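Local atomic coordinates of probable ferredoxin-dependent nitrite reductase NirA (Mycobacterium tuberculosis, PDB entry 1ZJ8), a protein that probably catalyses the six-electron reduction of sulfite to sulfide with electrons from ferredoxin, using a siroheme and a [4Fe-4S] cluster. Residues A[140-144]-A[177-183]; A[106-111]-A[166-172]. One frame throughout, in Å; residues are numbered along the deposited sequence.

Contact 1: A[140-144]-A[177-183]. With SRM (siroheme), chain E.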
loop_
_atom_site.group_PDB
_atom_site.type_symbol
_atom_site.label_atom_id
_atom_site.label_comp_id
_atom_site.label_asym_id
_atom_site.label_seq_id
_atom_site.Cartn_x
_atom_site.Cartn_y
_atom_site.Cartn_z
ATOM N N ASP A 140 -3.108 -0.129 -2.480
ATOM C CA ASP A 140 -3.374 0.207 -1.087
ATOM C C ASP A 140 -2.324 1.174 -0.490
ATOM O O ASP A 140 -2.167 1.246 0.723
ATOM C CB ASP A 140 -3.473 -1.084 -0.285
ATOM C CG ASP A 140 -2.144 -1.780 -0.144
ATOM O OD1 ASP A 140 -1.150 -1.168 -0.549
ATOM O OD2 ASP A 140 -2.084 -2.917 0.387
ATOM N N ARG A 141 -1.590 1.888 -1.348
ATOM C CA ARG A 141 -0.766 3.036 -0.947
ATOM C C ARG A 141 -1.165 4.265 -1.770
ATOM O O ARG A 141 -0.352 5.142 -1.993
ATOM C CB ARG A 141 0.734 2.775 -1.172
ATOM C CG ARG A 141 1.439 1.860 -0.185
ATOM C CD ARG A 141 2.958 2.045 -0.255
ATOM N NE ARG A 141 3.436 3.247 0.462
ATOM C CZ ARG A 141 3.520 3.360 1.798
ATOM N NH1 ARG A 141 3.171 2.354 2.588
ATOM N NH2 ARG A 141 3.967 4.479 2.351
ATOM N N GLN A 142 -2.411 4.295 -2.244
ATOM C CA GLN A 142 -3.043 5.472 -2.895
ATOM C C GLN A 142 -2.547 5.750 -4.328
ATOM O O GLN A 142 -2.855 6.799 -4.890
ATOM C CB GLN A 142 -2.960 6.725 -2.007
ATOM C CG GLN A 142 -3.438 6.499 -0.566
ATOM C CD GLN A 142 -3.388 7.768 0.301
ATOM O OE1 GLN A 142 -2.448 7.968 1.096
ATOM N NE2 GLN A 142 -4.415 8.622 0.163
ATOM N N ASN A 143 -1.833 4.787 -4.919
ATOM C CA ASN A 143 -1.446 4.828 -6.338
ATOM C C ASN A 143 -2.411 4.086 -7.303
ATOM O O ASN A 143 -3.271 3.302 -6.891
ATOM C CB ASN A 143 -0.046 4.227 -6.491
ATOM C CG ASN A 143 1.020 5.050 -5.787
ATOM O OD1 ASN A 143 0.877 6.268 -5.650
ATOM N ND2 ASN A 143 2.099 4.387 -5.341
ATOM N N VAL A 144 -2.262 4.365 -8.592
ATOM C CA VAL A 144 -2.791 3.494 -9.624
ATOM C C VAL A 144 -1.641 2.809 -10.291
ATOM O O VAL A 144 -0.551 3.368 -10.385
ATOM C CB VAL A 144 -3.549 4.218 -10.729
ATOM C CG1 VAL A 144 -4.911 4.601 -10.246
ATOM C CG2 VAL A 144 -2.786 5.422 -11.202
ATOM N N ARG A 177 9.087 5.721 -1.299
ATOM C CA ARG A 177 7.883 5.436 -2.063
ATOM C C ARG A 177 6.892 6.546 -1.779
ATOM O O ARG A 177 7.205 7.462 -1.025
ATOM C CB ARG A 177 7.311 4.069 -1.653
ATOM C CG ARG A 177 8.315 2.908 -1.738
ATOM C CD ARG A 177 8.924 2.856 -3.139
ATOM N NE ARG A 177 9.766 1.690 -3.390
ATOM C CZ ARG A 177 9.316 0.467 -3.654
ATOM N NH1 ARG A 177 8.004 0.185 -3.670
ATOM N NH2 ARG A 177 10.199 -0.500 -3.876
ATOM N N VAL A 178 5.703 6.462 -2.383
ATOM C CA VAL A 178 4.586 7.353 -2.034
ATOM C C VAL A 178 4.521 7.719 -0.546
ATOM O O VAL A 178 4.631 6.871 0.323
ATOM C CB VAL A 178 3.191 6.725 -2.338
ATOM C CG1 VAL A 178 2.678 7.142 -3.679
ATOM C CG2 VAL A 178 3.224 5.230 -2.190
ATOM N N VAL A 179 4.296 8.988 -0.270
ATOM C CA VAL A 179 3.955 9.405 1.062
ATOM C C VAL A 179 2.441 9.295 1.209
ATOM O O VAL A 179 1.700 9.919 0.444
ATOM C CB VAL A 179 4.331 10.880 1.294
ATOM C CG1 VAL A 179 4.032 11.275 2.754
ATOM C CG2 VAL A 179 5.791 11.151 0.910
ATOM N N LEU A 180 1.983 8.526 2.196
ATOM C CA LEU A 180 0.540 8.372 2.418
ATOM C C LEU A 180 -0.056 9.629 3.093
ATOM O O LEU A 180 0.625 10.331 3.850
ATOM C CB LEU A 180 0.243 7.100 3.220
ATOM C CG LEU A 180 0.875 5.770 2.757
ATOM C CD1 LEU A 180 0.400 4.605 3.647
ATOM C CD2 LEU A 180 0.578 5.483 1.312
ATOM N N GLY A 181 -1.325 9.909 2.793
ATOM C CA GLY A 181 -2.068 10.982 3.463
ATOM C C GLY A 181 -3.531 10.640 3.713
ATOM O O GLY A 181 -4.105 9.799 3.014
ATOM N N SER A 182 -4.136 11.289 4.711
ATOM C CA SER A 182 -5.573 11.161 4.929
ATOM C C SER A 182 -6.325 11.533 3.663
ATOM O O SER A 182 -6.151 12.648 3.128
ATOM C CB SER A 182 -6.066 12.081 6.042
ATOM O OG SER A 182 -7.474 12.226 5.987
ATOM N N PRO A 183 -7.166 10.613 3.178
ATOM C CA PRO A 183 -8.097 10.899 2.100
ATOM C C PRO A 183 -9.016 12.070 2.365
ATOM O O PRO A 183 -9.699 12.494 1.444
ATOM C CB PRO A 183 -8.957 9.625 2.040
ATOM C CG PRO A 183 -8.126 8.581 2.563
ATOM C CD PRO A 183 -7.263 9.215 3.615
HETATM FE FE SRM E . 4.482 -4.435 -2.752
HETATM C CHA SRM E . 6.928 -6.210 -4.345
HETATM C CHB SRM E . 2.377 -5.106 -5.269
HETATM C CHC SRM E . 2.172 -2.702 -1.252
HETATM C CHD SRM E . 5.597 -5.624 0.294
HETATM N NA SRM E . 4.683 -5.286 -4.551
HETATM C C1A SRM E . 5.786 -5.848 -5.090
HETATM C C2A SRM E . 5.694 -6.062 -6.570
HETATM C CMA SRM E . 6.373 -4.933 -7.283
HETATM C CDA SRM E . 6.166 -7.426 -6.991
HETATM C CEA SRM E . 7.507 -7.581 -7.634
HETATM O O3A SRM E . 8.514 -7.277 -6.985
HETATM O O4A SRM E . 7.615 -7.999 -8.796
HETATM C C3A SRM E . 4.216 -6.007 -6.755
HETATM C CAA SRM E . 3.772 -5.318 -8.002
HETATM C CBA SRM E . 3.695 -6.436 -9.007
HETATM C CCA SRM E . 2.622 -6.175 -10.014
HETATM O O1A SRM E . 1.537 -5.688 -9.628
HETATM O O2A SRM E . 2.857 -6.435 -11.219
HETATM C C4A SRM E . 3.726 -5.420 -5.476
HETATM N NB SRM E . 2.670 -3.875 -3.270
HETATM C C1B SRM E . 1.929 -4.171 -4.339
HETATM C C2B SRM E . 0.634 -3.416 -4.447
HETATM C CMB SRM E . 0.280 -2.984 -5.842
HETATM C CDB SRM E . -0.447 -4.318 -3.949
HETATM C CEB SRM E . -1.845 -3.812 -3.962
HETATM O O3B SRM E . -2.723 -4.286 -4.714
HETATM O O4B SRM E . -2.104 -2.886 -3.193
HETATM C C3B SRM E . 0.919 -2.301 -3.464
HETATM C CAB SRM E . 1.615 -1.149 -4.142
HETATM C CBB SRM E . 1.390 0.144 -3.420
HETATM C CCB SRM E . 2.278 1.215 -3.984
HETATM O O1B SRM E . 1.830 2.070 -4.745
HETATM O O2B SRM E . 3.464 1.284 -3.678
HETATM C C4B SRM E . 1.965 -2.963 -2.608
HETATM N NC SRM E . 3.920 -4.309 -0.908
HETATM C C1C SRM E . 3.052 -3.393 -0.432
HETATM C C2C SRM E . 2.846 -3.479 0.938
HETATM C CDC SRM E . 1.797 -2.842 1.786
HETATM C CEC SRM E . 1.978 -1.485 2.346
HETATM O O3C SRM E . 2.936 -0.774 1.967
HETATM O O4C SRM E . 1.144 -1.139 3.195
HETATM C C3C SRM E . 3.806 -4.361 1.335
HETATM C CAC SRM E . 3.918 -4.705 2.784
HETATM C CBC SRM E . 4.430 -3.681 3.776
HETATM C CCC SRM E . 5.945 -3.638 3.696
HETATM O O1C SRM E . 6.520 -3.144 2.688
HETATM O O2C SRM E . 6.578 -4.137 4.662
HETATM C C4C SRM E . 4.483 -4.796 0.224
HETATM N ND SRM E . 6.158 -5.385 -2.132
HETATM C C1D SRM E . 6.279 -5.910 -0.902
HETATM C C2D SRM E . 7.271 -6.908 -0.928
HETATM C CAD SRM E . 8.110 -7.263 0.287
HETATM C CBD SRM E . 9.415 -6.558 0.487
HETATM C CCD SRM E . 10.264 -6.732 1.714
HETATM O O1D SRM E . 10.414 -5.727 2.445
HETATM O O2D SRM E . 10.794 -7.841 1.993
HETATM C C3D SRM E . 7.742 -6.960 -2.229
HETATM C CDD SRM E . 9.072 -7.528 -2.647
HETATM C CED SRM E . 10.380 -6.794 -2.449
HETATM O O3D SRM E . 10.406 -5.599 -2.152
HETATM O O4D SRM E . 11.466 -7.375 -2.578
HETATM C C4D SRM E . 7.047 -6.012 -2.962
#
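One glutamine carboxamide here meets both the NH and the C=O of a single glycine, much as a strand neighbour would. Q142, whose backbone takes a left-handed conformation, points toward 177-183: G181 N donates to Q142 OE1 (2.8 Å), and Q142 NE2 gives a weak bond to G181 O (3.1 Å) while also serving F386 O. No backbone pairing joins the loop to strand 176-181, an outermost strand of its sheet. R141 also bonds the strand backbone through a side chain: R141 NH2 donates to V178 O (3.2 Å, nearly straight) with L180 CG over one face of the guanidinium, while R141 NH1 binds N234 and siroheme O3C, the latter at 3.2 Å. Two further siroheme bonds come from 140-144, D140 N to siroheme O4B at 3.0 Å and N143 ND2 to siroheme O1B at a very short 2.4 Å. A guanidinium, a carboxamide and a backbone NH thus meet three different carboxylates, so that the loop fastened to the strand also anchors the siroheme by its acidic periphery.

Contact 2: A[106-111]-A[166-172]. With SRM (siroheme), chain E.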
loop_
_atom_site.group_PDB
_atom_site.type_symbol
_atom_site.label_atom_id
_atom_site.label_comp_id
_atom_site.label_asym_id
_atom_site.label_seq_id
_atom_site.Cartn_x
_atom_site.Cartn_y
_atom_site.Cartn_z
ATOM N N MET A 106 4.432 -3.406 -15.789
ATOM C CA MET A 106 3.566 -2.723 -14.856
ATOM C C MET A 106 4.147 -1.307 -14.726
ATOM O O MET A 106 5.365 -1.142 -14.566
ATOM C CB MET A 106 3.588 -3.419 -13.492
ATOM C CG MET A 106 2.662 -2.789 -12.427
ATOM S SD MET A 106 3.326 -1.301 -11.583
ATOM C CE MET A 106 4.342 -2.076 -10.311
ATOM N N MET A 107 3.296 -0.287 -14.805
ATOM C CA MET A 107 3.735 1.081 -14.538
ATOM C C MET A 107 2.914 1.707 -13.402
ATOM O O MET A 107 1.684 1.647 -13.410
ATOM C CB MET A 107 3.664 1.931 -15.792
ATOM C CG MET A 107 4.315 3.298 -15.604
ATOM S SD MET A 107 4.345 4.305 -17.122
ATOM C CE MET A 107 2.637 4.776 -17.266
ATOM N N ARG A 108 3.614 2.310 -12.442
ATOM C CA ARG A 108 3.035 2.761 -11.175
ATOM C C ARG A 108 3.082 4.276 -11.096
ATOM O O ARG A 108 4.158 4.872 -11.128
ATOM C CB ARG A 108 3.837 2.165 -10.000
ATOM C CG ARG A 108 3.341 2.536 -8.588
ATOM C CD ARG A 108 4.202 1.901 -7.477
ATOM N NE ARG A 108 4.043 0.446 -7.412
ATOM C CZ ARG A 108 4.659 -0.350 -6.536
ATOM N NH1 ARG A 108 5.493 0.128 -5.620
ATOM N NH2 ARG A 108 4.439 -1.648 -6.556
ATOM N N VAL A 109 1.916 4.897 -10.979
ATOM C CA VAL A 109 1.850 6.340 -10.894
ATOM C C VAL A 109 1.902 6.770 -9.440
ATOM O O VAL A 109 1.125 6.285 -8.619
ATOM C CB VAL A 109 0.573 6.894 -11.537
ATOM C CG1 VAL A 109 0.605 8.416 -11.545
ATOM C CG2 VAL A 109 0.416 6.352 -12.969
ATOM N N ARG A 110 2.825 7.684 -9.137
ATOM C CA ARG A 110 3.024 8.200 -7.786
ATOM C C ARG A 110 1.966 9.251 -7.424
ATOM O O ARG A 110 1.867 10.288 -8.099
ATOM C CB ARG A 110 4.407 8.827 -7.717
ATOM C CG ARG A 110 4.874 9.127 -6.335
ATOM C CD ARG A 110 6.007 10.133 -6.310
ATOM N NE ARG A 110 6.365 10.365 -4.921
ATOM C CZ ARG A 110 7.236 9.635 -4.238
ATOM N NH1 ARG A 110 7.925 8.662 -4.823
ATOM N NH2 ARG A 110 7.456 9.900 -2.958
ATOM N N CYS A 111 1.185 8.983 -6.376
ATOM C CA CYS A 111 0.122 9.880 -5.941
ATOM C C CYS A 111 0.206 10.207 -4.451
ATOM O O CYS A 111 -0.675 9.824 -3.662
ATOM C CB CYS A 111 -1.232 9.241 -6.206
ATOM S SG CYS A 111 -1.515 8.799 -7.903
ATOM N N LEU A 166 1.684 14.999 -12.449
ATOM C CA LEU A 166 1.974 13.650 -11.968
ATOM C C LEU A 166 3.305 13.121 -12.492
ATOM O O LEU A 166 3.758 13.499 -13.563
ATOM C CB LEU A 166 0.834 12.699 -12.354
ATOM C CG LEU A 166 -0.512 12.999 -11.672
ATOM C CD1 LEU A 166 -1.677 12.507 -12.509
ATOM C CD2 LEU A 166 -0.545 12.377 -10.280
ATOM N N GLN A 167 3.913 12.238 -11.710
ATOM C CA GLN A 167 5.203 11.655 -12.019
ATOM C C GLN A 167 5.249 10.194 -11.528
ATOM O O GLN A 167 4.365 9.748 -10.788
ATOM C CB GLN A 167 6.326 12.481 -11.381
ATOM C CG GLN A 167 6.142 12.823 -9.886
ATOM C CD GLN A 167 7.384 13.516 -9.271
ATOM O OE1 GLN A 167 8.510 13.041 -9.419
ATOM N NE2 GLN A 167 7.169 14.639 -8.587
ATOM N N THR A 168 6.265 9.451 -11.966
ATOM C CA THR A 168 6.463 8.074 -11.533
ATOM C C THR A 168 7.759 7.969 -10.750
ATOM O O THR A 168 8.247 6.871 -10.494
ATOM C CB THR A 168 6.478 7.060 -12.744
ATOM O OG1 THR A 168 7.589 7.304 -13.631
ATOM C CG2 THR A 168 5.183 7.150 -13.547
ATOM N N THR A 169 8.308 9.112 -10.351
ATOM C CA THR A 169 9.630 9.142 -9.737
ATOM C C THR A 169 9.698 8.392 -8.400
ATOM O O THR A 169 8.919 8.656 -7.482
ATOM C CB THR A 169 10.098 10.588 -9.488
ATOM O OG1 THR A 169 9.960 11.368 -10.690
ATOM C CG2 THR A 169 11.560 10.612 -8.984
ATOM N N GLU A 170 10.655 7.473 -8.298
ATOM C CA GLU A 170 10.919 6.750 -7.056
ATOM C C GLU A 170 9.639 6.075 -6.555
ATOM O O GLU A 170 9.435 5.924 -5.343
ATOM C CB GLU A 170 11.555 7.678 -5.985
ATOM C CG GLU A 170 13.051 8.037 -6.236
ATOM C CD GLU A 170 13.584 9.225 -5.403
ATOM O OE1 GLU A 170 13.041 10.345 -5.513
ATOM O OE2 GLU A 170 14.579 9.060 -4.666
ATOM N N ALA A 171 8.792 5.663 -7.504
ATOM C CA ALA A 171 7.553 4.939 -7.193
ATOM C C ALA A 171 7.902 3.496 -6.860
ATOM O O ALA A 171 7.250 2.870 -6.020
ATOM C CB ALA A 171 6.578 4.989 -8.369
ATOM N N CYS A 172 8.923 2.973 -7.544
ATOM C CA CYS A 172 9.565 1.690 -7.200
ATOM C C CYS A 172 11.027 2.002 -6.797
ATOM O O CYS A 172 11.476 3.141 -6.904
ATOM C CB CYS A 172 9.513 0.712 -8.414
ATOM S SG CYS A 172 8.198 -0.641 -8.534
HETATM FE FE SRM E . 4.482 -4.435 -2.752
HETATM C CHA SRM E . 6.928 -6.210 -4.345
HETATM C CHB SRM E . 2.377 -5.106 -5.269
HETATM C CHC SRM E . 2.172 -2.702 -1.252
HETATM C CHD SRM E . 5.597 -5.624 0.294
HETATM N NA SRM E . 4.683 -5.286 -4.551
HETATM C C1A SRM E . 5.786 -5.848 -5.090
HETATM C C2A SRM E . 5.694 -6.062 -6.570
HETATM C CMA SRM E . 6.373 -4.933 -7.283
HETATM C CDA SRM E . 6.166 -7.426 -6.991
HETATM C CEA SRM E . 7.507 -7.581 -7.634
HETATM O O3A SRM E . 8.514 -7.277 -6.985
HETATM O O4A SRM E . 7.615 -7.999 -8.796
HETATM C C3A SRM E . 4.216 -6.007 -6.755
HETATM C CAA SRM E . 3.772 -5.318 -8.002
HETATM C CBA SRM E . 3.695 -6.436 -9.007
HETATM C CCA SRM E . 2.622 -6.175 -10.014
HETATM O O1A SRM E . 1.537 -5.688 -9.628
HETATM O O2A SRM E . 2.857 -6.435 -11.219
HETATM C C4A SRM E . 3.726 -5.420 -5.476
HETATM N NB SRM E . 2.670 -3.875 -3.270
HETATM C C1B SRM E . 1.929 -4.171 -4.339
HETATM C C2B SRM E . 0.634 -3.416 -4.447
HETATM C CMB SRM E . 0.280 -2.984 -5.842
HETATM C CDB SRM E . -0.447 -4.318 -3.949
HETATM C CEB SRM E . -1.845 -3.812 -3.962
HETATM O O3B SRM E . -2.723 -4.286 -4.714
HETATM O O4B SRM E . -2.104 -2.886 -3.193
HETATM C C3B SRM E . 0.919 -2.301 -3.464
HETATM C CAB SRM E . 1.615 -1.149 -4.142
HETATM C CBB SRM E . 1.390 0.144 -3.420
HETATM C CCB SRM E . 2.278 1.215 -3.984
HETATM O O1B SRM E . 1.830 2.070 -4.745
HETATM O O2B SRM E . 3.464 1.284 -3.678
HETATM C C4B SRM E . 1.965 -2.963 -2.608
HETATM N NC SRM E . 3.920 -4.309 -0.908
HETATM C C1C SRM E . 3.052 -3.393 -0.432
HETATM C C2C SRM E . 2.846 -3.479 0.938
HETATM C CDC SRM E . 1.797 -2.842 1.786
HETATM C CEC SRM E . 1.978 -1.485 2.346
HETATM O O3C SRM E . 2.936 -0.774 1.967
HETATM O O4C SRM E . 1.144 -1.139 3.195
HETATM C C3C SRM E . 3.806 -4.361 1.335
HETATM C CAC SRM E . 3.918 -4.705 2.784
HETATM C CBC SRM E . 4.430 -3.681 3.776
HETATM C CCC SRM E . 5.945 -3.638 3.696
HETATM O O1C SRM E . 6.520 -3.144 2.688
HETATM O O2C SRM E . 6.578 -4.137 4.662
HETATM C C4C SRM E . 4.483 -4.796 0.224
HETATM N ND SRM E . 6.158 -5.385 -2.132
HETATM C C1D SRM E . 6.279 -5.910 -0.902
HETATM C C2D SRM E . 7.271 -6.908 -0.928
HETATM C CAD SRM E . 8.110 -7.263 0.287
HETATM C CBD SRM E . 9.415 -6.558 0.487
HETATM C CCD SRM E . 10.264 -6.732 1.714
HETATM O O1D SRM E . 10.414 -5.727 2.445
HETATM O O2D SRM E . 10.794 -7.841 1.993
HETATM C C3D SRM E . 7.742 -6.960 -2.229
HETATM C CDD SRM E . 9.072 -7.528 -2.647
HETATM C CED SRM E . 10.380 -6.794 -2.449
HETATM O O3D SRM E . 10.406 -5.599 -2.152
HETATM O O4D SRM E . 11.466 -7.375 -2.578
HETATM C C4D SRM E . 7.047 -6.012 -2.962
#
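Three hydrogen bonds, two from arginine side chains and one from a backbone amide, join 106-111 to the irregular segment 166-172. R110 N donates to Q167 O (3.1 Å), and R110 NH1 reaches T169 O (2.8 Å), in the type II turn T168-A171; D112 takes the other side of this guanidinium in a salt bridge through R110 NE. R108 NH1 donates to A171 O (3.3 Å), while R108 NE is held by Q145. Within the loop, T169 OG1 donates to Q167 OE1 (2.6 Å).

Apolar contacts centre on L166: V109 CG1 and C111 SG lie 4.3 and 4.4 Å from L166 CD2.

Around the cofactor, the R108 guanidinium is layered between C172 SG on one face (4.0 Å from R108 NH1) and siroheme O2B on the opposite face (3.0 Å from R108 NH1). M106 CG approaches siroheme O2A at 3.8 Å. C172 SG is itself covalently bound to Y80 CE2, the Cys-Tyr thioether of this active site. A cationic side chain is therefore packed between that cross-link and a cofactor carboxylate, whose charge it may partly offset, although the like-charged R177 guanidinium also lies close by.

From the N terminus the chain runs through strand 104-109, helix 118-131 and strand 135-138 to the loop 140-144, then along strand 144-149 and helix 154-162 to 166-172 and strand 176-181. Contact 2 closes the excursion from 106-111 to 166-172; contact 1 closes that from 140-144 to 177-183. Because their segments alternate, the two closures cross rather than nest. They also touch, with probable hydrogen bonds from C111 N to N143 OD1 and from V109 N to V144 O. Contact 1 ties the antiparallel sheet of strands 104-109, 144-149 and 135-138 to edge strand 176-181 of the mixed sheet; contact 2 joins strand 104-109 to the loop leading into that strand. Both reach the siroheme.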